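Local coordinates for adenosine monophosphate-protein transferase FICD homolog (Caenorhabditis elegans, PDB 5JJ6) that belongs to the Fic/DOC family, as a homologue of FICD built around a mainly helical Fido domain, at residues I264-I269 and N293-R298; I269-L274 and R286-L291. All blocks are in the same frame, centred on the assembly; numbering follows the deposited sequence.

In the fold
Contacts 1 and 2 are successive levels of one antiparallel helix pair, 263-277 against 284-297, with centres about 9 Å apart and both buried in the helical core of the Fic fold. Contact 2 is nested within the chain loop that contact 1 closes, and the two levels meet where Ile295 CD1 packs on Ala270 CB. Their chemistry changes along the pair. At contact 1, far from the connecting loop, apolar side chains dominate and an arginine turns its polar end to neighbouring backbone and side-chain oxygens. At contact 2, nearer that loop, leucine and alanine packing shares the interface with a histidine and Arg289, while Arg286, not touching the partner segment, holds a sulfate.

Contact 1: I264-I269 and N293-R298; sequences IERAAI and NLIMMR
The end of the central helix pair of the Fic fold remote from its connecting loop is packed here, helix 263-277 running against the C-terminal part of helix 284-297. The short segment axes come within 8.7 Å at 165°, which makes the pair nearly antiparallel, and 241 Å² is buried between them. Ala267 and Ile295 are the nearest pair, CA to CA 5.8 Å. Ile295 meets Ala267 with two atoms. CG2 of Ile295, held anti to its own backbone N, reaches Ala267 CB at 4.1 Å, while CD1 rests over the backbone, 4.1 Å from Ala267 CA. Met296 approaches Ala267 from another side, its CG standing 3.8 Å from Ala267 CB. Two successive bends, chi2 -76° and chi3 -72°, then turn the thioether toward Ile264 of the other helix, so that Met296 SD sits 4.0 Å from Ile264 CA. The methionine and Ile264 side chains cross obliquely, Met296 SD lying 4.1 Å from Ile264 CG1. On the flank of Ile295, Arg266 leaves with CG anti to the backbone N and bends at chi3; its NE passes 4.1 Å from Ile295 CG2, which lies at the edge of the guanidinium near its plane. No hydrogen bond joins the two segments. Instead, NH1 of Arg266 bonds the carbonyl O of Thr258, and NH2 makes a weak bond to Ser299 OG, next in the chain after Arg298. Helix 327-346 touches Ile264 through Val333 and Met296 through Ser337, while Leu253 of helix 239-254 touches Ile295. An alanine received between isoleucine and methionine, inside a surround of further helices, is close antiparallel helix packing in the core of a Fic domain.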
loop_
_atom_site.group_PDB
_atom_site.type_symbol
_atom_site.label_atom_id
_atom_site.label_comp_id
_atom_site.label_asym_id
_atom_site.label_seq_id
_atom_site.Cartn_x
_atom_site.Cartn_y
_atom_site.Cartn_z
ATOM N N ILE B 264 -13.601 -16.541 -25.007
ATOM C CA ILE B 264 -13.995 -17.081 -23.711
ATOM C C ILE B 264 -13.051 -18.182 -23.238
ATOM O O ILE B 264 -12.628 -18.214 -22.082
ATOM C CB ILE B 264 -15.407 -17.640 -23.752
ATOM C CG1 ILE B 264 -16.408 -16.527 -24.028
ATOM C CG2 ILE B 264 -15.755 -18.284 -22.446
ATOM C CD1 ILE B 264 -17.840 -17.012 -24.033
ATOM N N GLU B 265 -12.721 -19.094 -24.135
ATOM C CA GLU B 265 -11.787 -20.153 -23.785
ATOM C C GLU B 265 -10.374 -19.607 -23.548
ATOM O O GLU B 265 -9.677 -20.028 -22.620
ATOM C CB GLU B 265 -11.790 -21.219 -24.867
ATOM C CG GLU B 265 -11.332 -22.550 -24.352
ATOM C CD GLU B 265 -11.649 -23.671 -25.309
ATOM O OE1 GLU B 265 -12.475 -23.447 -26.227
ATOM O OE2 GLU B 265 -11.080 -24.772 -25.132
ATOM N N ARG B 266 -9.965 -18.665 -24.390
ATOM C CA ARG B 266 -8.700 -17.965 -24.225
ATOM C C ARG B 266 -8.618 -17.365 -22.799
ATOM O O ARG B 266 -7.598 -17.481 -22.104
ATOM C CB ARG B 266 -8.561 -16.891 -25.307
ATOM C CG ARG B 266 -7.238 -16.166 -25.299
ATOM C CD ARG B 266 -6.975 -15.467 -26.631
ATOM N NE ARG B 266 -8.033 -14.525 -26.993
ATOM C CZ ARG B 266 -8.683 -14.530 -28.155
ATOM N NH1 ARG B 266 -8.395 -15.435 -29.080
ATOM N NH2 ARG B 266 -9.631 -13.633 -28.392
ATOM N N ALA B 267 -9.702 -16.708 -22.389
ATOM C CA ALA B 267 -9.816 -16.093 -21.072
ATOM C C ALA B 267 -9.731 -17.115 -19.926
ATOM O O ALA B 267 -8.986 -16.932 -18.957
ATOM C CB ALA B 267 -11.112 -15.313 -20.987
ATOM N N ALA B 268 -10.513 -18.184 -20.030
ATOM C CA ALA B 268 -10.478 -19.226 -19.020
ATOM C C ALA B 268 -9.071 -19.820 -18.879
ATOM O O ALA B 268 -8.562 -20.026 -17.768
ATOM C CB ALA B 268 -11.481 -20.311 -19.359
ATOM N N ILE B 269 -8.433 -20.088 -20.008
ATOM C CA ILE B 269 -7.115 -20.699 -19.969
ATOM C C ILE B 269 -6.095 -19.724 -19.365
ATOM O O ILE B 269 -5.211 -20.128 -18.610
ATOM C CB ILE B 269 -6.655 -21.155 -21.377
ATOM C CG1 ILE B 269 -7.571 -22.245 -21.919
ATOM C CG2 ILE B 269 -5.216 -21.669 -21.347
ATOM C CD1 ILE B 269 -7.330 -22.545 -23.389
ATOM N N ASN B 293 -10.870 -10.788 -17.375
ATOM C CA ASN B 293 -11.703 -9.680 -17.814
ATOM C C ASN B 293 -11.102 -8.804 -18.918
ATOM O O ASN B 293 -11.793 -8.421 -19.860
ATOM C CB ASN B 293 -12.047 -8.798 -16.642
ATOM C CG ASN B 293 -13.058 -7.784 -17.008
ATOM O OD1 ASN B 293 -14.145 -8.127 -17.488
ATOM N ND2 ASN B 293 -12.701 -6.510 -16.852
ATOM N N LEU B 294 -9.822 -8.484 -18.782
ATOM C CA LEU B 294 -9.094 -7.746 -19.792
ATOM C C LEU B 294 -9.233 -8.454 -21.131
ATOM O O LEU B 294 -9.682 -7.860 -22.108
ATOM C CB LEU B 294 -7.628 -7.610 -19.391
ATOM C CG LEU B 294 -6.627 -7.170 -20.452
ATOM C CD1 LEU B 294 -6.931 -5.767 -20.888
ATOM C CD2 LEU B 294 -5.225 -7.264 -19.891
ATOM N N ILE B 295 -8.857 -9.728 -21.169
ATOM C CA ILE B 295 -8.998 -10.532 -22.388
ATOM C C ILE B 295 -10.424 -10.500 -22.960
ATOM O O ILE B 295 -10.615 -10.346 -24.162
ATOM C CB ILE B 295 -8.613 -11.981 -22.127
ATOM C CG1 ILE B 295 -7.155 -12.062 -21.718
ATOM C CG2 ILE B 295 -8.863 -12.835 -23.352
ATOM C CD1 ILE B 295 -6.723 -13.456 -21.520
ATOM N N MET B 296 -11.425 -10.629 -22.098
ATOM C CA MET B 296 -12.804 -10.628 -22.563
ATOM C C MET B 296 -13.245 -9.275 -23.124
ATOM O O MET B 296 -14.050 -9.220 -24.046
ATOM C CB MET B 296 -13.736 -11.001 -21.417
ATOM C CG MET B 296 -13.620 -12.421 -21.007
ATOM S SD MET B 296 -14.474 -13.361 -22.252
ATOM C CE MET B 296 -16.183 -12.957 -21.885
ATOM N N MET B 297 -12.702 -8.188 -22.580
ATOM C CA MET B 297 -13.087 -6.838 -22.997
ATOM C C MET B 297 -12.417 -6.451 -24.315
ATOM O O MET B 297 -13.029 -5.783 -25.155
ATOM C CB MET B 297 -12.741 -5.818 -21.911
ATOM C CG MET B 297 -13.609 -5.920 -20.645
ATOM S SD MET B 297 -13.507 -4.477 -19.537
ATOM C CE MET B 297 -14.531 -3.287 -20.401
ATOM N N ARG B 298 -11.174 -6.885 -24.511
ATOM C CA ARG B 298 -10.487 -6.595 -25.758
ATOM C C ARG B 298 -11.123 -7.349 -26.921
ATOM O O ARG B 298 -10.779 -7.120 -28.079
ATOM C CB ARG B 298 -9.000 -6.917 -25.651
ATOM C CG ARG B 298 -8.371 -6.216 -24.481
ATOM C CD ARG B 298 -6.883 -6.016 -24.637
ATOM N NE ARG B 298 -6.232 -7.144 -25.275
ATOM C CZ ARG B 298 -5.221 -7.011 -26.122
ATOM N NH1 ARG B 298 -4.778 -5.792 -26.416
ATOM N NH2 ARG B 298 -4.662 -8.089 -26.677
#

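Contact 2: I269-L274 and R286-L291; sequences IAHYKL and RTARLL. With SO4 (sulfate ion), chain D.
His271 and Arg289 lie side by side and point the same way, their ring and guanidinium planes 42° apart, where the two antiparallel helices come closest in register: His271 CA is 4.9 Å from Ala288 CA. With CG anti to the backbone N (chi1 -178°), the imidazole swings across the gap and offers one face to Ala288. Ala288 CB stands 4.1 Å from the centroid of the His271 ring and 13° off the ring normal, a CH-pi contact. Arg289 comes to the rim of the same ring, in its plane, with CG 3.8 Å from His271 NE2. Leu274 also uses Ala288 as its seat: CG is anti to its backbone N, and CD2 lies over the backbone, 3.6 Å from Ala288 CA. Leu274 CD2 also touches Leu291 CD2, methyl to methyl at 4.0 Å. Beyond these segments, His271 NE2 and Arg289 NH1 both hydrogen-bond Tyr314 OH, and Arg289 NH2 binds the carbonyl of Thr144. By sequence, Arg286 and Arg289 are the two arginines that end the Fic signature HPFxDGNGRxxR. Arg286, whose CB is directed from the other helix, holds a sulfate, probably from the crystallisation liquor, by three hydrogen bonds: its backbone N donates to sulfate O4 at 3.0 Å and its NH2 to O3 at 3.0 Å, both nearly straight, while a more bent bond from NE also reaches O4. Gly285 N grips the ion too, so it sits at the start of helix 284-297, where the backbone N-H groups of a helix start would favour an anion. His271 NE2 is 4.9 Å from Arg289 NH1, a nearby positive charge that would probably disfavour protonation of the imidazole and suit a neutral ring tied to the tyrosine hydroxyl.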
loop_
_atom_site.group_PDB
_atom_site.type_symbol
_atom_site.label_atom_id
_atom_site.label_comp_id
_atom_site.label_asym_id
_atom_site.label_seq_id
_atom_site.Cartn_x
_atom_site.Cartn_y
_atom_site.Cartn_z
ATOM N N ILE B 269 -8.433 -20.088 -20.008
ATOM C CA ILE B 269 -7.115 -20.699 -19.969
ATOM C C ILE B 269 -6.095 -19.724 -19.365
ATOM O O ILE B 269 -5.211 -20.128 -18.610
ATOM C CB ILE B 269 -6.655 -21.155 -21.377
ATOM C CG1 ILE B 269 -7.571 -22.245 -21.919
ATOM C CG2 ILE B 269 -5.216 -21.669 -21.347
ATOM C CD1 ILE B 269 -7.330 -22.545 -23.389
ATOM N N ALA B 270 -6.231 -18.444 -19.692
ATOM C CA ALA B 270 -5.375 -17.423 -19.102
ATOM C C ALA B 270 -5.494 -17.420 -17.582
ATOM O O ALA B 270 -4.492 -17.513 -16.861
ATOM C CB ALA B 270 -5.725 -16.087 -19.644
ATOM N N HIS B 271 -6.732 -17.299 -17.112
ATOM C CA HIS B 271 -7.033 -17.371 -15.694
ATOM C C HIS B 271 -6.355 -18.568 -15.037
ATOM O O HIS B 271 -5.698 -18.438 -14.000
ATOM C CB HIS B 271 -8.535 -17.468 -15.483
ATOM C CG HIS B 271 -8.937 -17.499 -14.046
ATOM N ND1 HIS B 271 -8.636 -18.553 -13.209
ATOM C CD2 HIS B 271 -9.640 -16.617 -13.299
ATOM C CE1 HIS B 271 -9.119 -18.309 -12.006
ATOM N NE2 HIS B 271 -9.738 -17.143 -12.033
ATOM N N TYR B 272 -6.524 -19.730 -15.664
ATOM C CA TYR B 272 -6.015 -20.990 -15.137
ATOM C C TYR B 272 -4.489 -20.997 -15.054
ATOM O O TYR B 272 -3.901 -21.359 -14.028
ATOM C CB TYR B 272 -6.482 -22.156 -16.024
ATOM C CG TYR B 272 -5.973 -23.505 -15.567
ATOM C CD1 TYR B 272 -6.350 -24.021 -14.329
ATOM C CD2 TYR B 272 -5.087 -24.240 -16.343
ATOM C CE1 TYR B 272 -5.886 -25.242 -13.888
ATOM C CE2 TYR B 272 -4.607 -25.469 -15.909
ATOM C CZ TYR B 272 -5.015 -25.962 -14.676
ATOM O OH TYR B 272 -4.558 -27.179 -14.214
ATOM N N LYS B 273 -3.854 -20.595 -16.147
ATOM C CA LYS B 273 -2.405 -20.559 -16.217
ATOM C C LYS B 273 -1.815 -19.629 -15.160
ATOM O O LYS B 273 -0.881 -20.007 -14.446
ATOM C CB LYS B 273 -1.936 -20.140 -17.615
ATOM C CG LYS B 273 -2.221 -21.183 -18.727
ATOM C CD LYS B 273 -1.398 -20.892 -19.989
ATOM C CE LYS B 273 0.078 -21.078 -19.652
ATOM N NZ LYS B 273 1.003 -20.456 -20.629
ATOM N N LEU B 274 -2.364 -18.421 -15.050
ATOM C CA LEU B 274 -1.868 -17.463 -14.071
ATOM C C LEU B 274 -2.070 -17.993 -12.643
ATOM O O LEU B 274 -1.157 -17.940 -11.810
ATOM C CB LEU B 274 -2.560 -16.096 -14.227
ATOM C CG LEU B 274 -2.008 -14.980 -13.318
ATOM C CD1 LEU B 274 -0.543 -14.707 -13.585
ATOM C CD2 LEU B 274 -2.789 -13.716 -13.454
ATOM N N ARG B 286 -7.467 -12.506 -7.618
ATOM C CA ARG B 286 -8.012 -11.221 -8.063
ATOM C C ARG B 286 -7.381 -10.754 -9.375
ATOM O O ARG B 286 -8.082 -10.308 -10.291
ATOM C CB ARG B 286 -7.813 -10.136 -6.996
ATOM C CG ARG B 286 -8.852 -10.092 -5.886
ATOM C CD ARG B 286 -8.396 -9.152 -4.798
ATOM N NE ARG B 286 -7.524 -9.869 -3.876
ATOM C CZ ARG B 286 -6.774 -9.309 -2.936
ATOM N NH1 ARG B 286 -6.763 -7.990 -2.764
ATOM N NH2 ARG B 286 -6.023 -10.085 -2.175
ATOM N N THR B 287 -6.059 -10.857 -9.460
ATOM C CA THR B 287 -5.352 -10.447 -10.661
ATOM C C THR B 287 -5.705 -11.344 -11.842
ATOM O O THR B 287 -5.782 -10.882 -12.971
ATOM C CB THR B 287 -3.841 -10.451 -10.437
ATOM O OG1 THR B 287 -3.550 -9.764 -9.211
ATOM C CG2 THR B 287 -3.123 -9.767 -11.607
ATOM N N ALA B 288 -5.896 -12.631 -11.568
ATOM C CA ALA B 288 -6.311 -13.617 -12.569
ATOM C C ALA B 288 -7.709 -13.331 -13.118
ATOM O O ALA B 288 -7.968 -13.516 -14.312
ATOM C CB ALA B 288 -6.255 -15.010 -11.983
ATOM N N ARG B 289 -8.633 -12.969 -12.233
ATOM C CA ARG B 289 -9.968 -12.621 -12.690
ATOM C C ARG B 289 -9.881 -11.342 -13.492
ATOM O O ARG B 289 -10.640 -11.123 -14.441
ATOM C CB ARG B 289 -10.960 -12.493 -11.526
ATOM C CG ARG B 289 -11.223 -13.812 -10.843
ATOM C CD ARG B 289 -12.337 -13.760 -9.822
ATOM N NE ARG B 289 -11.992 -13.034 -8.606
ATOM C CZ ARG B 289 -11.181 -13.508 -7.667
ATOM N NH1 ARG B 289 -10.618 -14.699 -7.822
ATOM N NH2 ARG B 289 -10.925 -12.784 -6.585
ATOM N N LEU B 290 -8.949 -10.487 -13.095
ATOM C CA LEU B 290 -8.755 -9.228 -13.786
ATOM C C LEU B 290 -8.284 -9.495 -15.205
ATOM O O LEU B 290 -8.820 -8.947 -16.160
ATOM C CB LEU B 290 -7.761 -8.357 -13.031
ATOM C CG LEU B 290 -7.976 -6.850 -13.121
ATOM C CD1 LEU B 290 -9.374 -6.462 -12.672
ATOM C CD2 LEU B 290 -6.917 -6.167 -12.287
ATOM N N LEU B 291 -7.292 -10.370 -15.322
ATOM C CA LEU B 291 -6.697 -10.759 -16.595
ATOM C C LEU B 291 -7.743 -11.377 -17.511
ATOM O O LEU B 291 -7.828 -11.039 -18.705
ATOM C CB LEU B 291 -5.564 -11.751 -16.358
ATOM C CG LEU B 291 -4.852 -12.216 -17.619
ATOM C CD1 LEU B 291 -4.479 -11.018 -18.473
ATOM C CD2 LEU B 291 -3.622 -13.035 -17.261
HETATM S S SO4 D . -6.286 -13.706 -3.719
HETATM O O1 SO4 D . -7.650 -14.225 -3.551
HETATM O O2 SO4 D . -5.315 -14.776 -4.049
HETATM O O3 SO4 D . -5.783 -13.038 -2.503
HETATM O O4 SO4 D . -6.411 -12.753 -4.831
#